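Local coordinates for flavin prenyltransferase UbiX (Methanocaldococcus jannaschii, PDB 6M8V), which transfers a dimethylallyl group from dimethylallyl phosphate to the flavin of reduced FMN, making the prenylated FMN cofactor used by UbiD-type decarboxylases, at the interface of chains A and B and the interface of chains A and C. Residues are numbered along the deposited sequence; one frame, centred on the assembly and turned at random. Chains: chain A/B/C, Flavin prenyltransferase UbiX.

Contact 1: the interface of chains A and B. Residues chain A 125-126, 129-130, 133; chain B 133, 136-137.
The two copies of Leu133 meet near the middle of this homotypic helix-helix contact, CD2 of A:Leu133 lying 3.8 Å from CD2 of B:Leu133, with the side chains crossing at about a right angle. In B:Leu133, CG stands anti to the backbone N (chi1 175°), and the two methyls divide the work. CD2 faces A:Leu133 and the aliphatic stem of the poorly ordered A:Glu130, while CD1 reaches along helix A to CB of A:Leu129 and to CB of A:Ser126, the latter at 3.9 Å. A:Leu129 turns its own CD1 onto CB of B:Ser136 at 3.7 Å and so closes the greasy strip. Beyond it lies a small polar rim. The hydroxyls of A:Ser126 and B:Ser136 share a hydrogen bond, OG to OG 3.0 Å, whose direction is not decided. The amide ND2 of B:Asn137 also approaches A:Ser126 OG, at 2.6 Å, a short hydrogen bond in which the amide can donate. Water 1 bridges the chains, held by the backbone N of A:Ser126 at 2.8 Å and touching both serine hydroxyls. All these residues belong to helix 126-137 of their chains except A:Asn125, just before its N-terminus; the pairing repeats with the chains exchanged across the two-fold.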
# COMPACT_ATOMS: atom_id res chain seq x y z
N ASN A 125 -6.00 -9.93 18.09
CA ASN A 125 -4.70 -9.80 17.44
C ASN A 125 -4.87 -9.02 16.13
O ASN A 125 -5.97 -8.61 15.77
CB ASN A 125 -4.04 -11.17 17.22
CG ASN A 125 -4.81 -12.08 16.28
OD1 ASN A 125 -5.43 -11.63 15.30
ND2 ASN A 125 -4.76 -13.38 16.56
N SER A 126 -3.76 -8.82 15.42
CA SER A 126 -3.79 -8.01 14.21
C SER A 126 -4.56 -8.67 13.08
O SER A 126 -5.05 -7.97 12.19
CB SER A 126 -2.37 -7.72 13.73
OG SER A 126 -1.79 -6.71 14.53
N LEU A 129 -8.18 -7.78 13.78
CA LEU A 129 -8.42 -6.36 13.53
C LEU A 129 -8.43 -6.05 12.04
O LEU A 129 -9.26 -5.27 11.57
CB LEU A 129 -7.38 -5.53 14.27
CG LEU A 129 -7.57 -5.55 15.79
CD1 LEU A 129 -6.33 -5.07 16.55
CD2 LEU A 129 -8.78 -4.71 16.18
N GLU A 130 -7.53 -6.67 11.27
CA GLU A 130 -7.53 -6.41 9.84
C GLU A 130 -8.75 -7.03 9.16
O GLU A 130 -9.28 -6.46 8.19
CB GLU A 130 -6.24 -6.95 9.21
CG GLU A 130 -5.93 -6.34 7.84
CD GLU A 130 -6.54 -7.14 6.70
OE1 GLU A 130 -6.58 -8.39 6.81
OE2 GLU A 130 -6.97 -6.53 5.70
N LEU A 133 -11.47 -4.57 9.95
CA LEU A 133 -11.29 -3.33 9.20
C LEU A 133 -11.73 -3.50 7.75
O LEU A 133 -12.46 -2.66 7.20
CB LEU A 133 -9.83 -2.88 9.27
CG LEU A 133 -9.43 -1.66 8.44
CD1 LEU A 133 -10.25 -0.44 8.86
CD2 LEU A 133 -7.92 -1.39 8.57
N LEU B 133 -5.52 -1.52 14.78
CA LEU B 133 -4.64 -2.38 14.00
C LEU B 133 -3.21 -1.86 14.00
O LEU B 133 -2.26 -2.62 14.23
CB LEU B 133 -5.17 -2.49 12.57
CG LEU B 133 -4.32 -3.26 11.56
CD1 LEU B 133 -4.10 -4.71 12.03
CD2 LEU B 133 -4.95 -3.22 10.16
N SER B 136 -1.72 -2.55 17.46
CA SER B 136 -1.46 -3.98 17.57
C SER B 136 -0.26 -4.40 16.73
O SER B 136 0.55 -5.22 17.16
CB SER B 136 -2.71 -4.76 17.15
OG SER B 136 -2.54 -6.14 17.38
N ASN B 137 -0.12 -3.83 15.52
CA ASN B 137 1.03 -4.12 14.67
C ASN B 137 2.34 -3.67 15.31
O ASN B 137 3.40 -4.22 14.99
CB ASN B 137 0.90 -3.45 13.30
CG ASN B 137 -0.07 -4.17 12.39
OD1 ASN B 137 -0.52 -3.62 11.39
ND2 ASN B 137 -0.39 -5.41 12.72
O HOH W 1 -1.20 -9.03 16.57

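Contact 2: the interface of chains A and C. Residues chain A 86, 121-123, 128; chain C 97, 103, 106, 110.
A:His128 presents the edge of its imidazole to C:Asp106, while A:Met86 SD sits 3.5 Å above one ring face, offset toward the rim. In this UbiX/PAD1-family flavoprotein, A:Met86 is also part of the FMN site, so the residue may link the flavin pocket to the subunit contact; A:Glu121 is an FMN-pocket residue too. The ring N-H at A:His128 NE2 points to the syn lone pair of C:Asp106 OD2 at 2.5 Å, close to straight at 160°. That oxygen lies in the ring plane, but the carboxylate is turned 80° to it. The guanidinium of C:Arg103 takes A:Glu121 OE2 at its edge, in plane: NH1 is 2.8 Å from OE2 in a salt bridge, nearly along the C-O axis, and NH2 adds a weak bond. The two planes are nearly coplanar. A:Glu121 OE1 accepts from more than one donor. The glutamate chain, bent at chi2 (49°), lets A:Glu121 OE1 take the backbone N of A:Met122 at 2.7 Å, on the anti side. C:Lys110 NZ comes instead from above the carboxylate plane, 3.0 Å from A:Glu121 OE1, completing a second salt bridge. The same ammonium, C:Lys110 NZ, makes a weak bond to the carbonyl O of A:Met122, 2.9 Å away, while the lysine methylenes run past the carbonyl of A:Pro123, which follows a cis peptide bond.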
# COMPACT_ATOMS: atom_id res chain seq x y z
N MET A 86 -13.90 -16.02 15.62
CA MET A 86 -12.78 -15.51 14.83
C MET A 86 -12.65 -16.27 13.53
O MET A 86 -12.31 -15.69 12.49
CB MET A 86 -11.48 -15.57 15.63
CG MET A 86 -11.43 -14.67 16.88
SD MET A 86 -11.89 -12.95 16.62
CE MET A 86 -13.66 -12.95 16.96
N GLU A 121 -14.03 -11.84 21.16
CA GLU A 121 -12.68 -12.32 21.44
C GLU A 121 -11.99 -11.29 22.31
O GLU A 121 -12.31 -10.10 22.26
CB GLU A 121 -11.88 -12.55 20.15
CG GLU A 121 -10.53 -13.22 20.36
CD GLU A 121 -10.62 -14.45 21.25
OE1 GLU A 121 -10.53 -14.30 22.49
OE2 GLU A 121 -10.80 -15.56 20.71
N MET A 122 -11.04 -11.75 23.11
CA MET A 122 -10.32 -10.83 23.97
C MET A 122 -9.02 -11.47 24.43
O MET A 122 -9.03 -12.57 25.00
CB MET A 122 -11.19 -10.43 25.16
CG MET A 122 -10.64 -9.31 26.00
SD MET A 122 -11.68 -9.03 27.45
CE MET A 122 -10.68 -7.83 28.31
N PRO A 123 -7.86 -10.85 24.15
CA PRO A 123 -7.70 -9.68 23.29
C PRO A 123 -7.89 -10.01 21.80
O PRO A 123 -8.03 -11.19 21.46
CB PRO A 123 -6.24 -9.24 23.53
CG PRO A 123 -5.73 -10.09 24.65
CD PRO A 123 -6.58 -11.32 24.70
N HIS A 128 -7.43 -10.51 13.50
CA HIS A 128 -8.81 -10.13 13.79
C HIS A 128 -9.07 -8.69 13.38
O HIS A 128 -10.06 -8.39 12.71
CB HIS A 128 -9.11 -10.30 15.29
CG HIS A 128 -8.68 -11.62 15.85
ND1 HIS A 128 -8.20 -11.75 17.14
CD2 HIS A 128 -8.67 -12.86 15.31
CE1 HIS A 128 -7.90 -13.02 17.36
NE2 HIS A 128 -8.17 -13.71 16.27
N SER C 97 -9.51 -20.25 12.17
CA SER C 97 -9.29 -21.24 13.22
C SER C 97 -10.44 -22.25 13.21
O SER C 97 -11.27 -22.31 14.11
CB SER C 97 -9.14 -20.55 14.57
OG SER C 97 -10.13 -19.55 14.74
N ARG C 103 -6.53 -22.71 16.01
CA ARG C 103 -7.06 -21.96 17.15
C ARG C 103 -5.96 -21.66 18.17
O ARG C 103 -5.89 -20.53 18.68
CB ARG C 103 -8.22 -22.72 17.79
CG ARG C 103 -8.72 -22.15 19.12
CD ARG C 103 -9.27 -20.72 18.99
NE ARG C 103 -9.82 -20.27 20.27
CZ ARG C 103 -10.21 -19.02 20.53
NH1 ARG C 103 -10.11 -18.08 19.61
NH2 ARG C 103 -10.69 -18.71 21.73
N ASP C 106 -3.77 -18.97 16.75
CA ASP C 106 -4.42 -17.67 16.87
C ASP C 106 -4.38 -17.17 18.31
O ASP C 106 -4.22 -15.97 18.56
CB ASP C 106 -5.86 -17.76 16.35
CG ASP C 106 -6.45 -16.40 16.00
OD1 ASP C 106 -5.79 -15.61 15.29
OD2 ASP C 106 -7.59 -16.12 16.44
N LYS C 110 -2.71 -13.65 19.82
CA LYS C 110 -3.40 -12.64 20.62
C LYS C 110 -2.83 -12.55 22.03
O LYS C 110 -2.78 -11.45 22.59
CB LYS C 110 -4.91 -12.91 20.65
CG LYS C 110 -5.38 -14.01 21.60
CD LYS C 110 -6.82 -14.43 21.26
CE LYS C 110 -7.39 -15.41 22.27
NZ LYS C 110 -7.75 -14.76 23.56

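Contact 3: the interface of chains A and C. Residues chain A 86-87, 90-91; chain C 95-98.
A:Lys87 extends away from its own backbone nitrogen (chi1 176°) and bends at chi2 (-115°), so its side chain leaves helix 86-94 and runs beside C:Tyr96, both pointing the same way. The tyrosine has its CG likewise opposite the backbone N (chi1 -172°), and the lysine methylenes pass over one face of its ring, offset to the CD1-CE1 rim: A:Lys87 CG lies 3.6 Å from C:Tyr96 CE1. Further out, A:Lys87 CE comes 3.5 Å from the phenol oxygen OH of C:Tyr96. C:Ala98 packs against the same methylene, its CB 3.7 Å from A:Lys87 CE, so the end of the lysine chain is flanked by both residues. One turn on, the methyl of A:Ala91 meets the same rim from the other side of the ring plane, A:Ala91 CB to C:Tyr96 CE1 3.8 Å. A:Ser90 rests its CB against the carbonyl of C:Gly95, at 3.5 Å from O. The loop 95-98 of chain C thus lies along the start of a helix whose first residues, A:Met86 and A:Lys87, also belong to the FMN pocket, and it may help to steady that end of the site. Water 2 supplies a polar bridge, bound by the backbone N of A:Lys87 and by the hydroxyl OG of C:Ser97, at 3.1 Å from each.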
# COMPACT_ATOMS: atom_id res chain seq x y z
N MET A 86 -13.90 -16.02 15.62
CA MET A 86 -12.78 -15.51 14.83
C MET A 86 -12.65 -16.27 13.53
O MET A 86 -12.31 -15.69 12.49
CB MET A 86 -11.48 -15.57 15.63
CG MET A 86 -11.43 -14.67 16.88
SD MET A 86 -11.89 -12.95 16.62
CE MET A 86 -13.66 -12.95 16.96
N LYS A 87 -12.97 -17.57 13.57
CA LYS A 87 -13.00 -18.38 12.36
C LYS A 87 -13.99 -17.84 11.34
O LYS A 87 -13.68 -17.72 10.15
CB LYS A 87 -13.35 -19.82 12.75
CG LYS A 87 -13.52 -20.78 11.60
CD LYS A 87 -14.94 -21.28 11.51
CE LYS A 87 -15.02 -22.48 10.59
NZ LYS A 87 -16.43 -22.78 10.24
N SER A 90 -12.91 -14.48 9.92
CA SER A 90 -11.93 -14.70 8.87
C SER A 90 -12.60 -15.11 7.57
O SER A 90 -12.30 -14.56 6.50
CB SER A 90 -10.93 -15.76 9.32
OG SER A 90 -10.21 -16.29 8.22
N ALA A 91 -13.52 -16.08 7.64
CA ALA A 91 -14.18 -16.59 6.43
C ALA A 91 -14.97 -15.50 5.72
O ALA A 91 -14.93 -15.40 4.49
CB ALA A 91 -15.10 -17.76 6.78
N GLY C 95 -6.34 -16.34 9.95
CA GLY C 95 -7.14 -16.45 11.15
C GLY C 95 -8.28 -17.44 11.09
O GLY C 95 -9.20 -17.36 11.90
N TYR C 96 -8.25 -18.39 10.15
CA TYR C 96 -9.37 -19.32 9.94
C TYR C 96 -9.20 -20.50 10.90
O TYR C 96 -8.80 -21.60 10.52
CB TYR C 96 -9.43 -19.78 8.49
CG TYR C 96 -10.67 -20.58 8.16
CD1 TYR C 96 -11.93 -20.03 8.33
CD2 TYR C 96 -10.57 -21.88 7.70
CE1 TYR C 96 -13.07 -20.76 8.03
CE2 TYR C 96 -11.71 -22.62 7.40
CZ TYR C 96 -12.96 -22.05 7.57
OH TYR C 96 -14.09 -22.77 7.28
N SER C 97 -9.51 -20.25 12.17
CA SER C 97 -9.29 -21.24 13.22
C SER C 97 -10.44 -22.25 13.21
O SER C 97 -11.27 -22.31 14.11
CB SER C 97 -9.14 -20.55 14.57
OG SER C 97 -10.13 -19.55 14.74
N ALA C 98 -10.46 -23.07 12.15
CA ALA C 98 -11.50 -24.09 12.00
C ALA C 98 -11.15 -25.41 12.67
O ALA C 98 -11.98 -26.32 12.67
CB ALA C 98 -11.79 -24.35 10.52
O HOH W 2 -12.88 -19.23 16.18

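Contact 4: the interface of chains A and B. Residues chain A 43-44, 46; chain B 152.
The C-terminal end of helix 35-45 of chain A, with A:Asp46 just beyond it, receives a loop of chain B that carries B:Lys152. The lysine reaches across the boundary as a nearly extended chain: CG is anti to the carbonyl carbon (chi1 -60°), and the next two torsions stay close to 180°. A bend at the last one (chi4 100°) then swings the ammonium toward the helix end. There B:Lys152 NZ lies 3.0 Å from the carbonyl O of A:Glu43, a bond of weak geometry. Carbonyls at a helix C-terminus carry the negative end of the helix dipole, so a cation at this position is probably favoured, and the ammonium may act as a cap supplied by the neighbouring subunit. The carboxylate of A:Asp46 crosses the lysine at about a right angle and faces the CE methylene more closely than the ammonium; its CG is 3.9 Å from B:Lys152 CE. The attraction between the charges is therefore a loose salt bridge rather than a close ion pair. A:Glu43 adds a more distant negative charge, OE2 being 5.3 Å from B:Lys152 NZ. A:Glu44 contributes mainly backbone, its O lying 4.0 Å from B:Lys152 CE. Two-fold symmetry makes the same clasp again with the chains exchanged. The salt bridge itself spans 3.9 Å, from B:Lys152 NZ to A:Asp46 OD1.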
# COMPACT_ATOMS: atom_id res chain seq x y z
N GLU A 43 -23.43 -25.75 26.44
CA GLU A 43 -22.51 -25.58 27.56
C GLU A 43 -22.79 -24.30 28.34
O GLU A 43 -22.73 -24.31 29.57
CB GLU A 43 -21.07 -25.59 27.05
CG GLU A 43 -20.03 -25.75 28.15
CD GLU A 43 -19.94 -27.17 28.67
OE1 GLU A 43 -20.72 -28.04 28.21
OE2 GLU A 43 -19.07 -27.43 29.54
N GLU A 44 -23.10 -23.21 27.65
CA GLU A 44 -23.24 -21.92 28.30
C GLU A 44 -24.67 -21.62 28.75
O GLU A 44 -24.87 -20.89 29.72
CB GLU A 44 -22.77 -20.79 27.37
CG GLU A 44 -21.26 -20.71 27.19
CD GLU A 44 -20.81 -19.45 26.46
OE1 GLU A 44 -21.68 -18.72 25.94
OE2 GLU A 44 -19.59 -19.20 26.42
N ASP A 46 -27.04 -24.24 29.11
CA ASP A 46 -27.55 -25.46 29.76
C ASP A 46 -28.92 -25.87 29.21
O ASP A 46 -29.71 -26.51 29.90
CB ASP A 46 -27.59 -25.30 31.28
CG ASP A 46 -26.20 -25.31 31.90
OD1 ASP A 46 -25.91 -24.43 32.74
OD2 ASP A 46 -25.39 -26.19 31.53
N LYS B 152 -20.12 -18.65 33.13
CA LYS B 152 -21.49 -18.50 33.61
C LYS B 152 -21.56 -17.44 34.70
O LYS B 152 -21.71 -17.77 35.88
CB LYS B 152 -22.03 -19.83 34.12
CG LYS B 152 -22.05 -20.93 33.08
CD LYS B 152 -22.83 -22.14 33.57
CE LYS B 152 -23.03 -23.16 32.46
NZ LYS B 152 -22.06 -24.29 32.54

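Contacts 1 and 4 belong to the same two-fold A-B interface, yet their C-alpha centres are about 30 Å apart, so helix pairing and lysine clasp secure well-separated points of it. Contacts 2 and 3 both join A to C, lie about 9 Å apart and share A:Met86, C:Ser97 and helix 86-94 of chain A; A:Met86, A:Lys87 and A:Glu121 place them beside the FMN pocket. Contact 2 is about 11 Å from contact 1, and helix 126-137 of chain A serves both. Chain A therefore ties two different interfaces together, consistent with the deposited assembly of twelve subunits.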